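PDB 6ZTI: PlaB phospholipase, which probably hydrolyses phospholipids as a virulence-linked Legionella pneumophila enzyme of the alpha/beta hydrolase type, its activity controlled by NAD(H)-mediated tetramerization. Local coordinates for residues S341-R346 with Y393-D398. Sequence-based numbering, arbitrary orientation.
Sequences SMIIFR and YFLDYD. With SND (thionicotinamide-adenine-dinucleotide), chain J.
S341 and L395 form an antiparallel hydrogen-bonded pair. S341 N gives its hydrogen to L395 O at 2.9 Å, and S341 O takes that of L395 N at 2.8 Å. I343 and Y393 repeat the pattern, two residues on in 341-346 and two back in 393-398; the I343 N to Y393 O bond is nearly straight (173°). Between them M342 and F394 make the non-hydrogen-bonded pair. M342 CB sits at the edge of the F394 ring, 4.1 Å from CD1, while M342 SD makes an oblique Met-aromatic contact. S341 OG lies beside its backbone N (chi1 -54°) and packs against Y397, 3.5 Å from CD2, where the strand turns into helix 397-404. Its hydrogen bond is to H448 O. S341, I343, Y393 and L395 point to the face opposite M342 and F394. There I343 CD1 meets L395 CD1 at 3.8 Å, the side chains crossing at a slant, and L395 CD2 lies in plane at the Y393 ring edge. F345 CE2 approaches Y393 CD1 obliquely at 4.5 Å. The Y393 ring leads away from strand 340-349; its OH donates to N3A of the thio-NAD adenine at 2.8 Å and is hydrogen-bonded to N6A of a second thio-NAD. The pairing joins strands 340-349 and 390-396 of the mixed beta-sheet, apart from the parallel alpha/beta hydrolase sheet. It is an antiparallel pair that places Y393 in the thio-NAD pocket.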
ATOM      1  N   SER B 341      -2.947  33.313   4.971  1.00  7.73           N
ATOM      2  CA  SER B 341      -2.792  32.649   6.259  1.00  3.78           C
ATOM      3  C   SER B 341      -2.763  31.142   6.036  1.00  4.77           C
ATOM      4  O   SER B 341      -3.464  30.623   5.163  1.00  9.54           O
ATOM      5  CB  SER B 341      -3.923  33.006   7.217  1.00  7.37           C
ATOM      6  OG  SER B 341      -4.065  34.412   7.352  1.00 10.09           O
ATOM      7  N   MET B 342      -1.944  30.442   6.817  1.00  6.66           N
ATOM      8  CA  MET B 342      -1.846  28.995   6.744  1.00  7.08           C
ATOM      9  C   MET B 342      -2.264  28.412   8.084  1.00  5.73           C
ATOM     10  O   MET B 342      -1.866  28.909   9.143  1.00  9.52           O
ATOM     11  CB  MET B 342      -0.430  28.562   6.372  1.00  6.99           C
ATOM     12  CG  MET B 342      -0.334  27.126   5.973  1.00 10.99           C
ATOM     13  SD  MET B 342       1.163  26.746   5.075  1.00  9.35           S
ATOM     14  CE  MET B 342       2.186  26.157   6.409  1.00 10.85           C
ATOM     15  N   ILE B 343      -3.108  27.401   8.031  1.00  7.20           N
ATOM     16  CA  ILE B 343      -3.574  26.699   9.210  1.00  6.33           C
ATOM     17  C   ILE B 343      -3.073  25.273   9.104  1.00  5.37           C
ATOM     18  O   ILE B 343      -3.267  24.618   8.073  1.00  9.20           O
ATOM     19  CB  ILE B 343      -5.106  26.728   9.327  1.00 10.49           C
ATOM     20  CG1 ILE B 343      -5.642  28.143   9.133  1.00 15.17           C
ATOM     21  CG2 ILE B 343      -5.524  26.147  10.695  1.00  8.45           C
ATOM     22  CD1 ILE B 343      -7.154  28.234   9.300  1.00 11.06           C
ATOM     23  N   ILE B 344      -2.411  24.797  10.147  1.00  7.31           N
ATOM     24  CA  ILE B 344      -2.022  23.394  10.252  1.00  8.32           C
ATOM     25  C   ILE B 344      -2.892  22.792  11.349  1.00  6.53           C
ATOM     26  O   ILE B 344      -2.765  23.168  12.520  1.00 10.44           O
ATOM     27  CB  ILE B 344      -0.527  23.223  10.566  1.00  6.42           C
ATOM     28  CG1 ILE B 344       0.329  23.909   9.506  1.00  8.62           C
ATOM     29  CG2 ILE B 344      -0.146  21.709  10.619  1.00  8.52           C
ATOM     30  CD1 ILE B 344       1.795  24.074   9.910  1.00  8.23           C
ATOM     31  N   PHE B 345      -3.780  21.873  10.980  1.00  8.19           N
ATOM     32  CA  PHE B 345      -4.644  21.207  11.947  1.00  6.12           C
ATOM     33  C   PHE B 345      -4.017  19.894  12.380  1.00  8.64           C
ATOM     34  O   PHE B 345      -3.510  19.123  11.556  1.00  9.29           O
ATOM     35  CB  PHE B 345      -6.043  20.911  11.392  1.00  7.79           C
ATOM     36  CG  PHE B 345      -6.851  22.131  11.038  1.00 11.74           C
ATOM     37  CD1 PHE B 345      -7.654  22.745  11.972  1.00 13.24           C
ATOM     38  CD2 PHE B 345      -6.852  22.616   9.747  1.00  9.40           C
ATOM     39  CE1 PHE B 345      -8.403  23.842  11.630  1.00 10.57           C
ATOM     40  CE2 PHE B 345      -7.590  23.715   9.403  1.00 14.04           C
ATOM     41  CZ  PHE B 345      -8.370  24.326  10.338  1.00 10.77           C
ATOM     42  N   ARG B 346      -4.065  19.652  13.684  1.00 11.52           N
ATOM     43  CA  ARG B 346      -3.663  18.398  14.293  1.00  8.93           C
ATOM     44  C   ARG B 346      -4.856  17.867  15.061  1.00 10.81           C
ATOM     45  O   ARG B 346      -5.301  18.496  16.027  1.00  9.93           O
ATOM     46  CB  ARG B 346      -2.476  18.599  15.220  1.00  8.66           C
ATOM     47  CG  ARG B 346      -1.936  17.311  15.762  1.00 13.21           C
ATOM     48  CD  ARG B 346      -0.988  17.557  16.904  1.00 14.40           C
ATOM     49  NE  ARG B 346      -0.271  16.342  17.260  1.00 21.71           N
ATOM     50  CZ  ARG B 346       0.310  16.146  18.434  1.00 18.83           C
ATOM     51  NH1 ARG B 346       0.257  17.091  19.369  1.00 20.14           N
ATOM     52  NH2 ARG B 346       0.952  15.012  18.666  1.00 33.65           N
ATOM     53  N   TYR B 393      -4.530  23.959   5.547  1.00  6.27           N
ATOM     54  CA  TYR B 393      -5.289  24.853   4.682  1.00  6.29           C
ATOM     55  C   TYR B 393      -4.503  26.134   4.470  1.00  7.28           C
ATOM     56  O   TYR B 393      -3.860  26.638   5.390  1.00  8.06           O
ATOM     57  CB  TYR B 393      -6.655  25.212   5.287  1.00  9.74           C
ATOM     58  CG  TYR B 393      -7.824  24.386   4.765  1.00  9.51           C
ATOM     59  CD1 TYR B 393      -7.897  23.032   5.001  1.00 11.22           C
ATOM     60  CD2 TYR B 393      -8.854  24.980   4.063  1.00 11.06           C
ATOM     61  CE1 TYR B 393      -8.951  22.279   4.534  1.00 11.15           C
ATOM     62  CE2 TYR B 393      -9.927  24.233   3.590  1.00 15.71           C
ATOM     63  CZ  TYR B 393      -9.974  22.889   3.837  1.00  7.89           C
ATOM     64  OH  TYR B 393     -11.037  22.143   3.368  1.00 11.15           O
ATOM     65  N   PHE B 394      -4.601  26.669   3.263  1.00  7.68           N
ATOM     66  CA  PHE B 394      -3.980  27.919   2.867  1.00  6.00           C
ATOM     67  C   PHE B 394      -5.091  28.836   2.382  1.00  6.25           C
ATOM     68  O   PHE B 394      -5.830  28.481   1.449  1.00  6.57           O
ATOM     69  CB  PHE B 394      -2.944  27.643   1.773  1.00  7.94           C
ATOM     70  CG  PHE B 394      -2.011  28.785   1.495  1.00 10.42           C
ATOM     71  CD1 PHE B 394      -1.406  29.484   2.536  1.00  7.98           C
ATOM     72  CD2 PHE B 394      -1.700  29.125   0.189  1.00 11.91           C
ATOM     73  CE1 PHE B 394      -0.551  30.516   2.264  1.00  6.85           C
ATOM     74  CE2 PHE B 394      -0.841  30.151  -0.083  1.00 10.14           C
ATOM     75  CZ  PHE B 394      -0.272  30.855   0.955  1.00 10.18           C
ATOM     76  N   LEU B 395      -5.208  30.002   3.013  1.00  5.84           N
ATOM     77  CA  LEU B 395      -6.351  30.878   2.847  1.00  5.82           C
ATOM     78  C   LEU B 395      -5.901  32.278   2.472  1.00 10.07           C
ATOM     79  O   LEU B 395      -4.822  32.736   2.867  1.00  5.80           O
ATOM     80  CB  LEU B 395      -7.188  30.979   4.137  1.00  7.19           C
ATOM     81  CG  LEU B 395      -7.579  29.665   4.803  1.00  9.40           C
ATOM     82  CD1 LEU B 395      -8.283  29.990   6.126  1.00  8.53           C
ATOM     83  CD2 LEU B 395      -8.450  28.818   3.911  1.00 11.83           C
ATOM     84  N   ASP B 396      -6.772  32.964   1.739  1.00  7.79           N
ATOM     85  CA  ASP B 396      -6.572  34.366   1.398  1.00  9.32           C
ATOM     86  C   ASP B 396      -7.085  35.200   2.561  1.00  6.58           C
ATOM     87  O   ASP B 396      -8.294  35.291   2.791  1.00  9.83           O
ATOM     88  CB  ASP B 396      -7.289  34.705   0.094  1.00  8.89           C
ATOM     89  CG  ASP B 396      -6.983  36.103  -0.407  1.00 14.20           C
ATOM     90  OD1 ASP B 396      -6.908  37.036   0.419  1.00 12.47           O
ATOM     91  OD2 ASP B 396      -6.822  36.272  -1.638  1.00 16.97           O
ATOM     92  N   TYR B 397      -6.169  35.809   3.301  1.00  9.32           N
ATOM     93  CA  TYR B 397      -6.580  36.540   4.487  1.00 10.03           C
ATOM     94  C   TYR B 397      -7.377  37.786   4.128  1.00  9.16           C
ATOM     95  O   TYR B 397      -8.328  38.146   4.826  1.00  9.73           O
ATOM     96  CB  TYR B 397      -5.367  36.930   5.318  1.00  6.33           C
ATOM     97  CG  TYR B 397      -5.763  37.778   6.503  1.00  8.01           C
ATOM     98  CD1 TYR B 397      -5.856  39.156   6.391  1.00 13.74           C
ATOM     99  CD2 TYR B 397      -6.086  37.193   7.726  1.00 10.76           C
ATOM    100  CE1 TYR B 397      -6.232  39.935   7.466  1.00 16.87           C
ATOM    101  CE2 TYR B 397      -6.465  37.964   8.807  1.00 12.10           C
ATOM    102  CZ  TYR B 397      -6.543  39.337   8.666  1.00 16.89           C
ATOM    103  OH  TYR B 397      -6.910  40.130   9.731  1.00 22.64           O
ATOM    104  N   ASP B 398      -6.982  38.486   3.078  1.00  7.85           N
ATOM    105  CA  ASP B 398      -7.666  39.734   2.767  1.00 12.08           C
ATOM    106  C   ASP B 398      -9.085  39.480   2.280  1.00  7.66           C
ATOM    107  O   ASP B 398      -9.974  40.291   2.536  1.00  6.81           O
ATOM    108  CB  ASP B 398      -6.858  40.523   1.736  1.00 11.42           C
ATOM    109  CG  ASP B 398      -5.535  41.014   2.299  1.00 20.72           C
ATOM    110  OD1 ASP B 398      -5.525  41.559   3.425  1.00 24.94           O
ATOM    111  OD2 ASP B 398      -4.505  40.833   1.628  1.00 19.23           O
TER
HETATM  112  PA  SND J 503     -15.443  26.334  -2.895  1.00 10.28           P
HETATM  113  O1A SND J 503     -16.779  25.955  -2.317  1.00  9.33           O
HETATM  114  O2A SND J 503     -15.236  26.068  -4.343  1.00 13.35           O
HETATM  115  O5B SND J 503     -14.288  25.581  -2.050  1.00  9.34           O
HETATM  116  C5B SND J 503     -12.875  25.725  -2.274  1.00 16.74           C
HETATM  117  C4B SND J 503     -12.219  24.613  -1.491  1.00  7.09           C
HETATM  118  O4B SND J 503     -12.494  24.766  -0.077  1.00 12.61           O
HETATM  119  C3B SND J 503     -12.720  23.220  -1.836  1.00  8.26           C
HETATM  120  O3B SND J 503     -11.697  22.296  -1.530  1.00  8.39           O
HETATM  121  C2B SND J 503     -13.900  23.051  -0.886  1.00  7.63           C
HETATM  122  O2B SND J 503     -14.201  21.675  -0.685  1.00  6.68           O
HETATM  123  C1B SND J 503     -13.330  23.713   0.371  1.00  6.20           C
HETATM  124  N9A SND J 503     -14.329  24.270   1.274  1.00  7.38           N
HETATM  125  C8A SND J 503     -15.474  24.949   0.942  1.00  8.57           C
HETATM  126  N7A SND J 503     -16.187  25.330   1.974  1.00 12.94           N
HETATM  127  C5A SND J 503     -15.462  24.869   3.064  1.00 11.09           C
HETATM  128  C6A SND J 503     -15.676  24.952   4.452  1.00  9.51           C
HETATM  129  N6A SND J 503     -16.744  25.528   5.003  1.00  5.25           N
HETATM  130  N1A SND J 503     -14.741  24.409   5.268  1.00  8.67           N
HETATM  131  C2A SND J 503     -13.674  23.820   4.721  1.00  8.06           C
HETATM  132  N3A SND J 503     -13.376  23.662   3.428  1.00  6.94           N
HETATM  133  C4A SND J 503     -14.313  24.216   2.646  1.00  9.77           C
HETATM  134  O3  SND J 503     -15.089  27.866  -2.662  1.00 10.33           O
HETATM  135  PN  SND J 503     -15.939  29.213  -2.575  1.00 11.44           P
HETATM  136  O1N SND J 503     -17.027  29.170  -3.580  1.00 11.31           O
HETATM  137  O2N SND J 503     -14.983  30.336  -2.583  1.00 11.41           O
HETATM  138  O5D SND J 503     -16.601  29.028  -1.134  1.00  9.18           O
HETATM  139  C5D SND J 503     -17.194  30.144  -0.436  1.00  7.28           C
HETATM  140  C4D SND J 503     -18.310  29.632   0.441  1.00  9.48           C
HETATM  141  O4D SND J 503     -19.456  29.276  -0.366  1.00  9.76           O
HETATM  142  C3D SND J 503     -17.987  28.389   1.264  1.00  9.60           C
HETATM  143  O3D SND J 503     -18.658  28.505   2.505  1.00 10.33           O
HETATM  144  C2D SND J 503     -18.608  27.260   0.447  1.00  6.41           C
HETATM  145  O2D SND J 503     -18.946  26.145   1.265  1.00  9.59           O
HETATM  146  C1D SND J 503     -19.853  27.960  -0.071  1.00  8.44           C
HETATM  147  N1N SND J 503     -20.368  27.322  -1.353  1.00  9.44           N
HETATM  148  C2N SND J 503     -21.622  26.841  -1.372  1.00 14.54           C
HETATM  149  C3N SND J 503     -22.151  26.336  -2.545  1.00 11.63           C
HETATM  150  C7N SND J 503     -23.534  25.794  -2.598  1.00 12.67           C
HETATM  151  S7N SND J 503     -24.199  25.288  -4.038  1.00 39.15           S
HETATM  152  N7N SND J 503     -24.197  25.732  -1.461  1.00 11.79           N
HETATM  153  C4N SND J 503     -21.352  26.333  -3.684  1.00 12.74           C
HETATM  154  C5N SND J 503     -20.061  26.819  -3.627  1.00 15.24           C
HETATM  155  C6N SND J 503     -19.581  27.316  -2.444  1.00  7.88           C